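Local coordinates for antifreeze protein (Marinomonas primoryensis, PDB 3P4G) that binds ice as a hyperactive, calcium-dependent antifreeze protein, probably through ordered waters held on the surface of its right-handed beta-helix, at residues V149-A155 and S169-M174; I187-V193 and G210-G214; I163-S169 and E182-N188. Residue numbers count along the deposited sequence, not the author numbering.

Contact 1 (V149-A155 and S169-M174); sequences VNAALNA and SGIVNM. With CA (calcium ion), chain J; CA (calcium ion), chain K.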
ATOM      1  N   VAL A 149       0.636  -8.773   1.445  1.00  8.43           N
ATOM      2  CA  VAL A 149      -0.594  -8.467   0.722  1.00  8.24           C
ATOM      3  C   VAL A 149      -0.562  -9.332  -0.556  1.00 10.53           C
ATOM      4  O   VAL A 149       0.223  -9.075  -1.485  1.00 10.82           O
ATOM      5  CB  VAL A 149      -0.704  -6.983   0.388  1.00  7.13           C
ATOM      6  CG1 VAL A 149      -1.928  -6.743  -0.616  1.00  7.90           C
ATOM      7  CG2 VAL A 149      -0.924  -6.161   1.685  1.00 10.19           C
ATOM      8  N   ASN A 150      -1.386 -10.384  -0.582  1.00 11.19           N
ATOM      9  CA  ASN A 150      -1.350 -11.371  -1.709  1.00 14.28           C
ATOM     10  C   ASN A 150      -2.474 -11.185  -2.721  1.00 15.61           C
ATOM     11  O   ASN A 150      -2.444 -11.726  -3.857  1.00 18.75           O
ATOM     12  CB  ASN A 150      -1.384 -12.769  -1.156  1.00 14.33           C
ATOM     13  CG  ASN A 150      -0.146 -13.092  -0.421  1.00 16.87           C
ATOM     14  OD1 ASN A 150       0.923 -12.626  -0.794  1.00 17.13           O
ATOM     15  ND2 ASN A 150      -0.264 -13.905   0.618  1.00 19.81           N
ATOM     16  N   ALA A 151      -3.456 -10.402  -2.335  1.00 15.99           N
ATOM     17  CA  ALA A 151      -4.634 -10.219  -3.140  1.00 15.56           C
ATOM     18  C   ALA A 151      -4.871  -8.719  -3.458  1.00 15.57           C
ATOM     19  O   ALA A 151      -3.916  -7.912  -3.384  1.00 13.72           O
ATOM     20  CB  ALA A 151      -5.839 -10.865  -2.384  1.00 17.53           C
ATOM     21  N   ALA A 152      -6.090  -8.327  -3.840  1.00 13.88           N
ATOM     22  CA  ALA A 152      -6.376  -6.898  -4.048  1.00 12.45           C
ATOM     23  C   ALA A 152      -6.473  -6.147  -2.732  1.00 12.56           C
ATOM     24  O   ALA A 152      -7.009  -6.659  -1.761  1.00 13.21           O
ATOM     25  CB  ALA A 152      -7.696  -6.663  -4.848  1.00 13.07           C
ATOM     26  N   LEU A 153      -5.962  -4.934  -2.687  1.00  9.72           N
ATOM     27  CA  LEU A 153      -6.184  -4.116  -1.505  1.00  8.48           C
ATOM     28  C   LEU A 153      -6.548  -2.718  -2.049  1.00  8.94           C
ATOM     29  O   LEU A 153      -5.733  -2.022  -2.672  1.00 11.13           O
ATOM     30  CB  LEU A 153      -4.953  -4.083  -0.593  1.00  8.00           C
ATOM     31  CG  LEU A 153      -5.200  -3.475   0.801  1.00  7.50           C
ATOM     32  CD1 LEU A 153      -4.051  -3.904   1.759  1.00  8.24           C
ATOM     33  CD2 LEU A 153      -5.326  -1.936   0.829  1.00  9.74           C
ATOM     34  N   ASN A 154      -7.792  -2.323  -1.825  1.00  7.94           N
ATOM     35  CA  ASN A 154      -8.298  -1.055  -2.290  0.50  7.62           C
ATOM     36  C   ASN A 154      -8.566  -0.147  -1.097  1.00  7.60           C
ATOM     37  O   ASN A 154      -9.463  -0.441  -0.301  1.00  8.32           O
ATOM     38  CB  ASN A 154      -9.569  -1.329  -3.098  0.50  8.72           C
ATOM     39  CG  ASN A 154      -9.261  -2.047  -4.397  0.50 12.17           C
ATOM     40  OD1 ASN A 154      -8.326  -1.685  -5.097  0.50 12.90           O
ATOM     41  ND2 ASN A 154     -10.020  -3.093  -4.700  0.50 15.14           N
ATOM     42  N   ALA A 155      -7.774   0.927  -0.950  1.00  7.59           N
ATOM     43  CA  ALA A 155      -7.916   1.828   0.198  1.00  6.76           C
ATOM     44  C   ALA A 155      -9.077   2.846   0.026  1.00  7.68           C
ATOM     45  O   ALA A 155      -9.595   3.436   1.033  1.00  7.69           O
ATOM     46  CB  ALA A 155      -6.579   2.520   0.462  1.00  6.71           C
ATOM     47  N   SER A 169       2.431  -8.878  -3.184  1.00  8.46           N
ATOM     48  CA  SER A 169       2.380  -9.753  -4.361  1.00  9.39           C
ATOM     49  C   SER A 169       1.092  -9.493  -5.121  1.00  9.48           C
ATOM     50  O   SER A 169       0.991  -9.832  -6.316  1.00 12.08           O
ATOM     51  CB  SER A 169       2.460 -11.224  -3.946  1.00  9.87           C
ATOM     52  OG  SER A 169       3.778 -11.603  -3.493  1.00 12.59           O
ATOM     53  N   GLY A 170       0.091  -8.912  -4.462  1.00  9.96           N
ATOM     54  CA  GLY A 170      -1.147  -8.517  -5.127  1.00  9.57           C
ATOM     55  C   GLY A 170      -1.122  -7.076  -5.635  1.00 10.60           C
ATOM     56  O   GLY A 170      -0.034  -6.492  -5.870  1.00 10.30           O
ATOM     57  N   ILE A 171      -2.307  -6.519  -5.883  1.00  9.36           N
ATOM     58  CA  ILE A 171      -2.413  -5.166  -6.421  0.70  8.34           C
ATOM     59  C   ILE A 171      -3.003  -4.234  -5.352  1.00  8.57           C
ATOM     60  O   ILE A 171      -4.172  -4.409  -4.942  1.00  9.12           O
ATOM     61  CB  ILE A 171      -3.293  -5.133  -7.729  0.70 10.00           C
ATOM     62  CG1 ILE A 171      -2.585  -5.922  -8.840  0.70 10.02           C
ATOM     63  CG2 ILE A 171      -3.439  -3.706  -8.195  0.70 10.19           C
ATOM     64  CD1 ILE A 171      -3.415  -6.262 -10.039  0.70 15.90           C
ATOM     65  N   VAL A 172      -2.191  -3.272  -4.906  1.00  6.71           N
ATOM     66  CA  VAL A 172      -2.609  -2.232  -3.945  1.00  7.34           C
ATOM     67  C   VAL A 172      -2.999  -0.972  -4.735  1.00  7.09           C
ATOM     68  O   VAL A 172      -2.221  -0.485  -5.582  1.00  8.91           O
ATOM     69  CB  VAL A 172      -1.444  -1.896  -2.980  1.00  6.88           C
ATOM     70  CG1 VAL A 172      -1.733  -0.654  -2.120  1.00  5.93           C
ATOM     71  CG2 VAL A 172      -1.128  -3.076  -2.095  1.00  9.69           C
ATOM     72  N   ASN A 173      -4.212  -0.490  -4.487  1.00  7.38           N
ATOM     73  CA  ASN A 173      -4.690   0.734  -5.097  1.00  8.63           C
ATOM     74  C   ASN A 173      -5.180   1.657  -4.002  1.00  8.34           C
ATOM     75  O   ASN A 173      -6.163   1.377  -3.321  1.00  7.70           O
ATOM     76  CB  ASN A 173      -5.824   0.511  -6.031  1.00 10.58           C
ATOM     77  CG  ASN A 173      -5.967   1.675  -7.015  1.00 16.94           C
ATOM     78  OD1 ASN A 173      -6.131   2.913  -6.654  1.00 14.75           O
ATOM     79  ND2 ASN A 173      -5.776   1.313  -8.284  1.00 15.56           N
ATOM     80  N   MET A 174      -4.477   2.752  -3.843  1.00  6.17           N
ATOM     81  CA  MET A 174      -4.795   3.644  -2.747  1.00  6.46           C
ATOM     82  C   MET A 174      -5.877   4.614  -3.059  1.00  6.84           C
ATOM     83  O   MET A 174      -6.395   5.279  -2.139  1.00  8.12           O
ATOM     84  CB  MET A 174      -3.518   4.366  -2.290  1.00  4.33           C
ATOM     85  CG  MET A 174      -2.433   3.384  -1.765  1.00  7.04           C
ATOM     86  SD  MET A 174      -2.972   2.332  -0.381  1.00  5.69           S
ATOM     87  CE  MET A 174      -3.209   3.543   0.962  1.00  5.03           C
TER
HETATM   88 CA    CA J 406     -10.585   5.089   2.237  1.00  4.27          CA
HETATM   89 CA    CA K 407      -7.290   6.976  -0.808  1.00  4.35          CA
HETATM   90  O   HOH W   1       3.679 -12.589  -0.997  1.00 16.18           O
HETATM   91  O   HOH W   2      -6.387  -3.496  -6.340  1.00  8.02           O
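Backbone groups do most of the bonding between these two adjacent coils of a right-handed, calcium-binding beta-helix, which run parallel with Leu153 beside Val172 and Asn154 beside Asn173. Val149 O accepts from two consecutive amides, Ser169 N at 2.8 Å and Gly170 N at 3.0 Å. Next comes a weak bond from Ile171 N to Ala151 O (3.3 Å), then a regular strand pattern: Leu153 N to Ile171 O (2.9 Å), Asn173 N to Leu153 O (2.8 Å) and Ala155 N to Asn173 O (2.9 Å). Gly170 is required because a CB would lie 1.9 Å from Ala151 O. Water 1 joins Asn150 OD1 to Ser169 OG, which also accepts from Asn188; water 2 donates to Asn154 OD1 and Ile171 O. Asn173 OD1 is satisfied by a hydrogen bond with Gly175. Leu153 and Val172 turn inward, where apolar side chains suit the interior (Leu153 CB to Val172 CG2 4.2 Å), and small Ala155 receives Met174 CE 3.6 Å from its CB. Ala155 O and Met174 O each bind their own calcium ion at 2.3 Å. Across the interior, strand 161-164 packs on Leu153, Val172 and Met174, while strands 134-135 and 192-194 flank the pair.

Contact 2 (I187-V193 and G210-G214); sequences INASGKV and GEVDG. With CA (calcium ion), chain M.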
ATOM      1  N   ILE A 187       8.153  -5.424  -3.121  1.00  7.91           N
ATOM      2  CA  ILE A 187       7.053  -5.468  -4.067  1.00  7.03           C
ATOM      3  C   ILE A 187       7.513  -6.486  -5.096  1.00  8.76           C
ATOM      4  O   ILE A 187       8.409  -6.213  -5.904  1.00  9.30           O
ATOM      5  CB  ILE A 187       6.727  -4.131  -4.700  1.00  7.12           C
ATOM      6  CG1 ILE A 187       6.312  -3.144  -3.616  1.00  8.28           C
ATOM      7  CG2 ILE A 187       5.528  -4.297  -5.685  1.00  8.33           C
ATOM      8  CD1 ILE A 187       6.002  -1.706  -4.106  1.00  9.19           C
ATOM      9  N   ASN A 188       6.910  -7.662  -5.023  1.00  7.77           N
ATOM     10  CA  ASN A 188       7.251  -8.792  -5.893  1.00 10.38           C
ATOM     11  C   ASN A 188       6.918  -8.547  -7.367  1.00 10.43           C
ATOM     12  O   ASN A 188       6.238  -7.605  -7.702  1.00  9.94           O
ATOM     13  CB  ASN A 188       6.598 -10.071  -5.365  1.00 11.65           C
ATOM     14  CG  ASN A 188       7.335 -10.656  -4.162  1.00 13.23           C
ATOM     15  OD1 ASN A 188       8.577 -10.737  -4.142  1.00 15.07           O
ATOM     16  ND2 ASN A 188       6.564 -11.138  -3.181  1.00 15.89           N
ATOM     17  N   ALA A 189       7.413  -9.401  -8.248  1.00 11.81           N
ATOM     18  CA  ALA A 189       7.212  -9.191  -9.669  1.00 12.70           C
ATOM     19  C   ALA A 189       5.738  -9.055 -10.011  1.00 13.35           C
ATOM     20  O   ALA A 189       5.400  -8.295 -10.926  1.00 13.75           O
ATOM     21  CB  ALA A 189       7.877 -10.317 -10.516  1.00 14.77           C
ATOM     22  N   SER A 190       4.863  -9.785  -9.295  1.00 12.99           N
ATOM     23  CA  SER A 190       3.427  -9.779  -9.606  1.00 13.69           C
ATOM     24  C   SER A 190       2.710  -8.594  -8.925  1.00 11.89           C
ATOM     25  O   SER A 190       1.525  -8.306  -9.237  1.00 13.46           O
ATOM     26  CB  SER A 190       2.789 -11.096  -9.141  1.00 14.85           C
ATOM     27  OG  SER A 190       2.905 -11.211  -7.704  1.00 13.88           O
ATOM     28  N   GLY A 191       3.411  -7.937  -7.998  1.00 10.87           N
ATOM     29  CA  GLY A 191       2.781  -6.938  -7.082  1.00  8.21           C
ATOM     30  C   GLY A 191       2.803  -5.561  -7.700  1.00  8.20           C
ATOM     31  O   GLY A 191       3.693  -5.233  -8.528  1.00  8.09           O
ATOM     32  N   LYS A 192       1.838  -4.728  -7.297  1.00  8.16           N
ATOM     33  CA  LYS A 192       1.768  -3.339  -7.739  1.00  7.65           C
ATOM     34  C   LYS A 192       1.336  -2.469  -6.596  1.00  8.14           C
ATOM     35  O   LYS A 192       0.481  -2.883  -5.782  1.00  7.62           O
ATOM     36  CB  LYS A 192       0.759  -3.176  -8.866  1.00 10.00           C
ATOM     37  CG  LYS A 192       1.098  -4.071 -10.066  1.00 10.29           C
ATOM     38  CD  LYS A 192       0.313  -3.662 -11.313  1.00 16.13           C
ATOM     39  CE  LYS A 192       0.398  -4.769 -12.366  1.00 19.63           C
ATOM     40  NZ  LYS A 192       1.813  -5.049 -12.803  1.00 19.73           N
ATOM     41  N   VAL A 193       1.827  -1.226  -6.583  1.00  7.49           N
ATOM     42  CA  VAL A 193       1.299  -0.215  -5.635  1.00  7.32           C
ATOM     43  C   VAL A 193       0.991   0.984  -6.494  1.00  8.57           C
ATOM     44  O   VAL A 193       1.899   1.574  -7.070  1.00  8.64           O
ATOM     45  CB  VAL A 193       2.255   0.181  -4.501  1.00  8.46           C
ATOM     46  CG1 VAL A 193       1.679   1.402  -3.662  1.00  7.74           C
ATOM     47  CG2 VAL A 193       2.488  -0.999  -3.581  1.00  9.63           C
ATOM     48  N   GLY A 210       8.204  -5.558  -8.880  1.00 10.63           N
ATOM     49  CA  GLY A 210       6.893  -5.284  -9.565  1.00  9.59           C
ATOM     50  C   GLY A 210       6.806  -3.849 -10.069  1.00 10.01           C
ATOM     51  O   GLY A 210       7.760  -3.341 -10.658  1.00 11.18           O
ATOM     52  N   GLU A 211       5.687  -3.184  -9.824  1.00  8.81           N
ATOM     53  CA  GLU A 211       5.456  -1.842 -10.351  1.00  9.04           C
ATOM     54  C   GLU A 211       4.930  -0.910  -9.270  1.00  8.61           C
ATOM     55  O   GLU A 211       4.169  -1.340  -8.368  1.00  8.25           O
ATOM     56  CB  GLU A 211       4.419  -1.902 -11.491  1.00  9.02           C
ATOM     57  CG  GLU A 211       4.862  -2.824 -12.669  1.00 14.25           C
ATOM     58  CD  GLU A 211       4.054  -2.576 -13.909  1.00 20.32           C
ATOM     59  OE1 GLU A 211       2.801  -2.638 -13.831  1.00 20.14           O
ATOM     60  OE2 GLU A 211       4.672  -2.303 -14.955  1.00 19.42           O
ATOM     61  N   VAL A 212       5.271   0.364  -9.424  1.00  8.56           N
ATOM     62  CA  VAL A 212       4.771   1.464  -8.579  1.00  8.46           C
ATOM     63  C   VAL A 212       4.312   2.579  -9.523  1.00  9.30           C
ATOM     64  O   VAL A 212       4.966   2.877 -10.538  1.00  8.92           O
ATOM     65  CB  VAL A 212       5.863   1.994  -7.643  1.00  9.39           C
ATOM     66  CG1 VAL A 212       5.524   3.406  -7.063  1.00 12.47           C
ATOM     67  CG2 VAL A 212       6.195   0.975  -6.552  1.00  9.89           C
ATOM     68  N   ASP A 213       3.171   3.187  -9.180  1.00  9.19           N
ATOM     69  CA  ASP A 213       2.679   4.305  -9.971  1.00  9.24           C
ATOM     70  C   ASP A 213       2.237   5.371  -8.971  1.00 10.19           C
ATOM     71  O   ASP A 213       1.361   5.112  -8.121  1.00  8.87           O
ATOM     72  CB  ASP A 213       1.480   3.850 -10.817  1.00 10.51           C
ATOM     73  CG  ASP A 213       1.133   4.832 -11.924  1.00 13.94           C
ATOM     74  OD1 ASP A 213       1.283   6.052 -11.740  1.00 12.56           O
ATOM     75  OD2 ASP A 213       0.846   4.360 -13.064  1.00 21.66           O
ATOM     76  N   GLY A 214       2.827   6.550  -9.088  1.00  8.86           N
ATOM     77  CA  GLY A 214       2.488   7.703  -8.198  1.00  8.13           C
ATOM     78  C   GLY A 214       1.117   8.265  -8.571  1.00  7.56           C
ATOM     79  O   GLY A 214       0.385   8.859  -7.724  1.00  8.11           O
TER
HETATM   80 CA    CA M 409      -0.681  10.577  -6.677  1.00  4.36          CA
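A type I turn from Asn188 to Gly191, closed by Gly191 N to Asn188 O (2.9 Å), puts two extra residues into the first coil: the offset between facing residues drops from 21 at Ala189 and Gly210 to 19 at Lys192 and Glu211. Gly210 fits against this turn because it lacks a side chain; a CB would clash with the carbonyls of Asn188 and Gly191. Its N donates to Ile187 O (3.1 Å). Parallel pairing then settles in through Glu211 N to Gly191 O (3.1 Å), Val193 N to Glu211 O (2.9 Å) and Asp213 N to Val193 O (2.9 Å). On the outer face, the long chains of Lys192 and Glu211 meet in a salt bridge, NZ to OE1 2.8 Å. Apolar Ile187 and Val212 suit the interior, touching CD1 to CG2 at 3.6 Å. Beyond the strand, Gly214 O binds a calcium ion at 2.3 Å, completed by Asp196, Gly198, Asp200, Thr216 and Asp219. Stacked parallel strands leading into calcium-binding turns are the signature of a calcium-dependent right-handed beta-helix.

Contact 3 (I163-S169 and E182-N188); sequences IIGHDVS and EVGRTIN. With MG (magnesium ion), chain T.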
ATOM      1  N   ILE A 163       0.167   0.262   6.081  1.00  6.69           N
ATOM      2  CA  ILE A 163       1.474  -0.186   6.544  1.00  7.92           C
ATOM      3  C   ILE A 163       1.484  -1.730   6.428  1.00  8.33           C
ATOM      4  O   ILE A 163       0.585  -2.393   6.978  1.00  9.01           O
ATOM      5  CB  ILE A 163       1.767   0.154   8.029  1.00  8.98           C
ATOM      6  CG1 ILE A 163       1.804   1.641   8.309  1.00 14.63           C
ATOM      7  CG2 ILE A 163       3.146  -0.419   8.439  1.00 13.20           C
ATOM      8  CD1 ILE A 163       2.301   1.968   9.775  1.00 22.78           C
ATOM      9  N   ILE A 164       2.388  -2.246   5.597  1.00  7.38           N
ATOM     10  CA  ILE A 164       2.564  -3.725   5.336  1.00  6.62           C
ATOM     11  C   ILE A 164       3.879  -4.159   5.899  1.00  7.42           C
ATOM     12  O   ILE A 164       4.917  -3.599   5.570  1.00  9.09           O
ATOM     13  CB  ILE A 164       2.574  -3.931   3.845  1.00  5.98           C
ATOM     14  CG1 ILE A 164       1.232  -3.465   3.351  1.00  7.78           C
ATOM     15  CG2 ILE A 164       2.922  -5.443   3.449  1.00  8.24           C
ATOM     16  CD1 ILE A 164       1.207  -3.132   1.843  1.00 10.15           C
ATOM     17  N   GLY A 165       3.860  -5.211   6.713  1.00  6.23           N
ATOM     18  CA  GLY A 165       5.118  -5.689   7.291  1.00  6.66           C
ATOM     19  C   GLY A 165       6.058  -6.356   6.298  1.00  8.28           C
ATOM     20  O   GLY A 165       7.266  -6.203   6.372  1.00  8.86           O
ATOM     21  N   HIS A 166       5.484  -7.213   5.468  1.00  7.59           N
ATOM     22  CA  HIS A 166       6.291  -7.993   4.533  1.00 10.32           C
ATOM     23  C   HIS A 166       6.146  -7.567   3.051  1.00  9.43           C
ATOM     24  O   HIS A 166       6.412  -6.402   2.710  1.00  9.66           O
ATOM     25  CB  HIS A 166       6.060  -9.502   4.764  1.00 11.33           C
ATOM     26  CG  HIS A 166       6.365  -9.962   6.162  1.00 15.94           C
ATOM     27  ND1 HIS A 166       5.985 -11.205   6.635  1.00 21.94           N
ATOM     28  CD2 HIS A 166       7.018  -9.357   7.185  1.00 18.25           C
ATOM     29  CE1 HIS A 166       6.402 -11.345   7.885  1.00 25.40           C
ATOM     30  NE2 HIS A 166       7.037 -10.239   8.244  1.00 19.25           N
ATOM     31  N   ASP A 167       5.685  -8.469   2.155  1.00  9.46           N
ATOM     32  CA  ASP A 167       5.768  -8.209   0.695  1.00  8.78           C
ATOM     33  C   ASP A 167       4.414  -7.802   0.120  1.00  8.70           C
ATOM     34  O   ASP A 167       3.347  -8.065   0.723  1.00  8.88           O
ATOM     35  CB  ASP A 167       6.143  -9.508  -0.066  1.00 10.28           C
ATOM     36  CG  ASP A 167       7.509 -10.036   0.291  1.00 14.18           C
ATOM     37  OD1 ASP A 167       8.377  -9.280   0.748  1.00 11.66           O
ATOM     38  OD2 ASP A 167       7.725 -11.244   0.093  1.00 16.31           O
ATOM     39  N   VAL A 168       4.469  -7.189  -1.047  1.00  6.98           N
ATOM     40  CA  VAL A 168       3.246  -7.022  -1.855  1.00  6.85           C
ATOM     41  C   VAL A 168       3.383  -7.954  -3.059  1.00  8.57           C
ATOM     42  O   VAL A 168       4.305  -7.820  -3.874  1.00  9.36           O
ATOM     43  CB  VAL A 168       3.085  -5.586  -2.353  1.00  6.13           C
ATOM     44  CG1 VAL A 168       1.854  -5.476  -3.289  1.00  6.08           C
ATOM     45  CG2 VAL A 168       2.921  -4.564  -1.194  1.00 10.57           C
ATOM     46  N   SER A 169       2.431  -8.878  -3.184  1.00  8.46           N
ATOM     47  CA  SER A 169       2.380  -9.753  -4.361  1.00  9.39           C
ATOM     48  C   SER A 169       1.092  -9.493  -5.121  1.00  9.48           C
ATOM     49  O   SER A 169       0.991  -9.832  -6.316  1.00 12.08           O
ATOM     50  CB  SER A 169       2.460 -11.224  -3.946  1.00  9.87           C
ATOM     51  OG  SER A 169       3.778 -11.603  -3.493  1.00 12.59           O
ATOM     52  N   GLU A 182       3.597   2.223   3.328  1.00  5.62           N
ATOM     53  CA  GLU A 182       4.937   1.714   3.683  1.00  6.00           C
ATOM     54  C   GLU A 182       4.936   0.189   3.536  1.00  6.94           C
ATOM     55  O   GLU A 182       4.073  -0.514   4.114  1.00  7.75           O
ATOM     56  CB  GLU A 182       5.246   2.082   5.134  1.00  7.36           C
ATOM     57  CG  GLU A 182       5.340   3.634   5.367  1.00  9.85           C
ATOM     58  CD  GLU A 182       5.524   4.048   6.816  1.00 20.44           C
ATOM     59  OE1 GLU A 182       5.319   3.220   7.726  1.00 26.02           O
ATOM     60  OE2 GLU A 182       5.829   5.246   7.056  1.00 21.63           O
ATOM     61  N   VAL A 183       5.866  -0.310   2.737  1.00  5.52           N
ATOM     62  CA  VAL A 183       6.034  -1.773   2.524  1.00  6.59           C
ATOM     63  C   VAL A 183       7.310  -2.167   3.206  1.00  6.59           C
ATOM     64  O   VAL A 183       8.387  -1.669   2.835  1.00  8.18           O
ATOM     65  CB  VAL A 183       6.127  -2.097   1.005  1.00  7.32           C
ATOM     66  CG1 VAL A 183       6.307  -3.612   0.798  1.00  7.08           C
ATOM     67  CG2 VAL A 183       4.864  -1.592   0.218  1.00 10.22           C
ATOM     68  N   GLY A 184       7.245  -3.099   4.172  1.00  6.39           N
ATOM     69  CA  GLY A 184       8.412  -3.431   4.995  1.00  8.30           C
ATOM     70  C   GLY A 184       9.424  -4.254   4.235  1.00  9.95           C
ATOM     71  O   GLY A 184      10.617  -4.199   4.511  1.00 10.42           O
ATOM     72  N   ARG A 185       8.939  -5.041   3.255  1.00  8.91           N
ATOM     73  CA  ARG A 185       9.829  -5.810   2.433  1.00 10.45           C
ATOM     74  C   ARG A 185       9.685  -5.475   0.954  1.00 10.47           C
ATOM     75  O   ARG A 185       9.860  -4.311   0.605  1.00 10.54           O
ATOM     76  CB  ARG A 185       9.771  -7.311   2.781  1.00 10.64           C
ATOM     77  CG  ARG A 185      10.194  -7.525   4.226  1.00 16.78           C
ATOM     78  CD  ARG A 185      10.169  -8.989   4.683  1.00 22.96           C
ATOM     79  NE  ARG A 185      10.465  -8.989   6.121  1.00 31.84           N
ATOM     80  CZ  ARG A 185      10.427 -10.056   6.915  1.00 34.69           C
ATOM     81  NH1 ARG A 185      10.125 -11.248   6.423  1.00 33.81           N
ATOM     82  NH2 ARG A 185      10.694  -9.913   8.215  1.00 37.12           N
ATOM     83  N   THR A 186       9.304  -6.433   0.102  1.00  9.97           N
ATOM     84  CA  THR A 186       9.502  -6.289  -1.333  1.00 10.12           C
ATOM     85  C   THR A 186       8.199  -6.266  -2.091  1.00  9.86           C
ATOM     86  O   THR A 186       7.236  -6.954  -1.710  1.00  8.67           O
ATOM     87  CB  THR A 186      10.426  -7.462  -1.814  1.00 10.85           C
ATOM     88  OG1 THR A 186      11.762  -7.222  -1.306  1.00 11.77           O
ATOM     89  CG2 THR A 186      10.452  -7.649  -3.347  1.00 13.28           C
ATOM     90  N   ILE A 187       8.153  -5.424  -3.121  1.00  7.91           N
ATOM     91  CA  ILE A 187       7.053  -5.468  -4.067  1.00  7.03           C
ATOM     92  C   ILE A 187       7.513  -6.486  -5.096  1.00  8.76           C
ATOM     93  O   ILE A 187       8.409  -6.213  -5.904  1.00  9.30           O
ATOM     94  CB  ILE A 187       6.727  -4.131  -4.700  1.00  7.12           C
ATOM     95  CG1 ILE A 187       6.312  -3.144  -3.616  1.00  8.28           C
ATOM     96  CG2 ILE A 187       5.528  -4.297  -5.685  1.00  8.33           C
ATOM     97  CD1 ILE A 187       6.002  -1.706  -4.106  1.00  9.19           C
ATOM     98  N   ASN A 188       6.910  -7.662  -5.023  1.00  7.77           N
ATOM     99  CA  ASN A 188       7.251  -8.792  -5.893  1.00 10.38           C
ATOM    100  C   ASN A 188       6.918  -8.547  -7.367  1.00 10.43           C
ATOM    101  O   ASN A 188       6.238  -7.605  -7.702  1.00  9.94           O
ATOM    102  CB  ASN A 188       6.598 -10.071  -5.365  1.00 11.65           C
ATOM    103  CG  ASN A 188       7.335 -10.656  -4.162  1.00 13.23           C
ATOM    104  OD1 ASN A 188       8.577 -10.737  -4.142  1.00 15.07           O
ATOM    105  ND2 ASN A 188       6.564 -11.138  -3.181  1.00 15.89           N
TER
HETATM  106 MG    MG T 326       9.626 -11.974  -0.191  1.00 23.32          MG
HETATM  107  O   HOH W   3      10.561 -10.682   0.965  1.00 13.54           O
HETATM  108  O   HOH W   4       8.198 -13.215  -1.554  1.00 20.02           O
HETATM  109  O   HOH W   5      10.257 -11.223  -2.320  1.00 10.69           O
HETATM  110  O   HOH W   6      11.091 -13.433  -0.529  1.00 11.75           O
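A magnesium site lies on the turns where these two coils reverse direction, opposite the side of the helix along which the calcium ions lie. Asp167 OD2 binds the ion at 2.1 Å, and waters 3, 4, 5 and 6 also coordinate it. A carboxylate suits the place twice over: besides the metal, Asp167 OD1 accepts from Thr186 N (3.1 Å) and from water 3 (2.6 Å). Asn188, with both donor and acceptor ends, holds the metal's water shell: OD1 accepts from water 5 (2.5 Å), and ND2 donates to water 4 (3.1 Å) and Ser169 OG (2.8 Å), with a weak, shared bond to Asp167 OD2 (3.5 Å). The coils themselves follow the parallel register of a beta-helix, each residue facing its counterpart 19 positions on. Ile164 N donates to Glu182 O (2.8 Å) and Gly184 N to Ile164 O (2.8 Å); within the turn Arg185 N bonds His166 O, and beyond it Val168 N bonds Thr186 O and Asn188 N bonds Val168 O, each at 2.9 Å. Gly184 avoids a CB that would sit 2.1 Å from Gly165 O. Branched apolar side chains fill the interior, with Val168 CG2 3.8 Å from Val183 CG2. Outside, at the surface, the flat guanidinium of Arg185 stacks on the His166 ring, centres 3.9 Å apart and planes at 16°.

The three contacts lie in neighbouring coils midway along the beta-helix, their centres about 10 Å apart in every pair. Contacts 1 and 2 belong to the same parallel sheet, where strands 171-173 and 192-194 are neighbours; contact 3 joins strands 161-164 and 180-183 of the facing sheet, together with the turns leading out of them. Along the chain contacts 1 and 3 alternate and share Ser169, and contact 3 passes into contact 2 through Ile187 and Asn188. Hydrogen bonds tie them further, from Ser190 OG to Ser169 O and from Val172 N to Lys192 O. The repeated coil thus builds a long, regular rod, whose regular calcium-bound turns are a plausible platform for ordered, ice-like water.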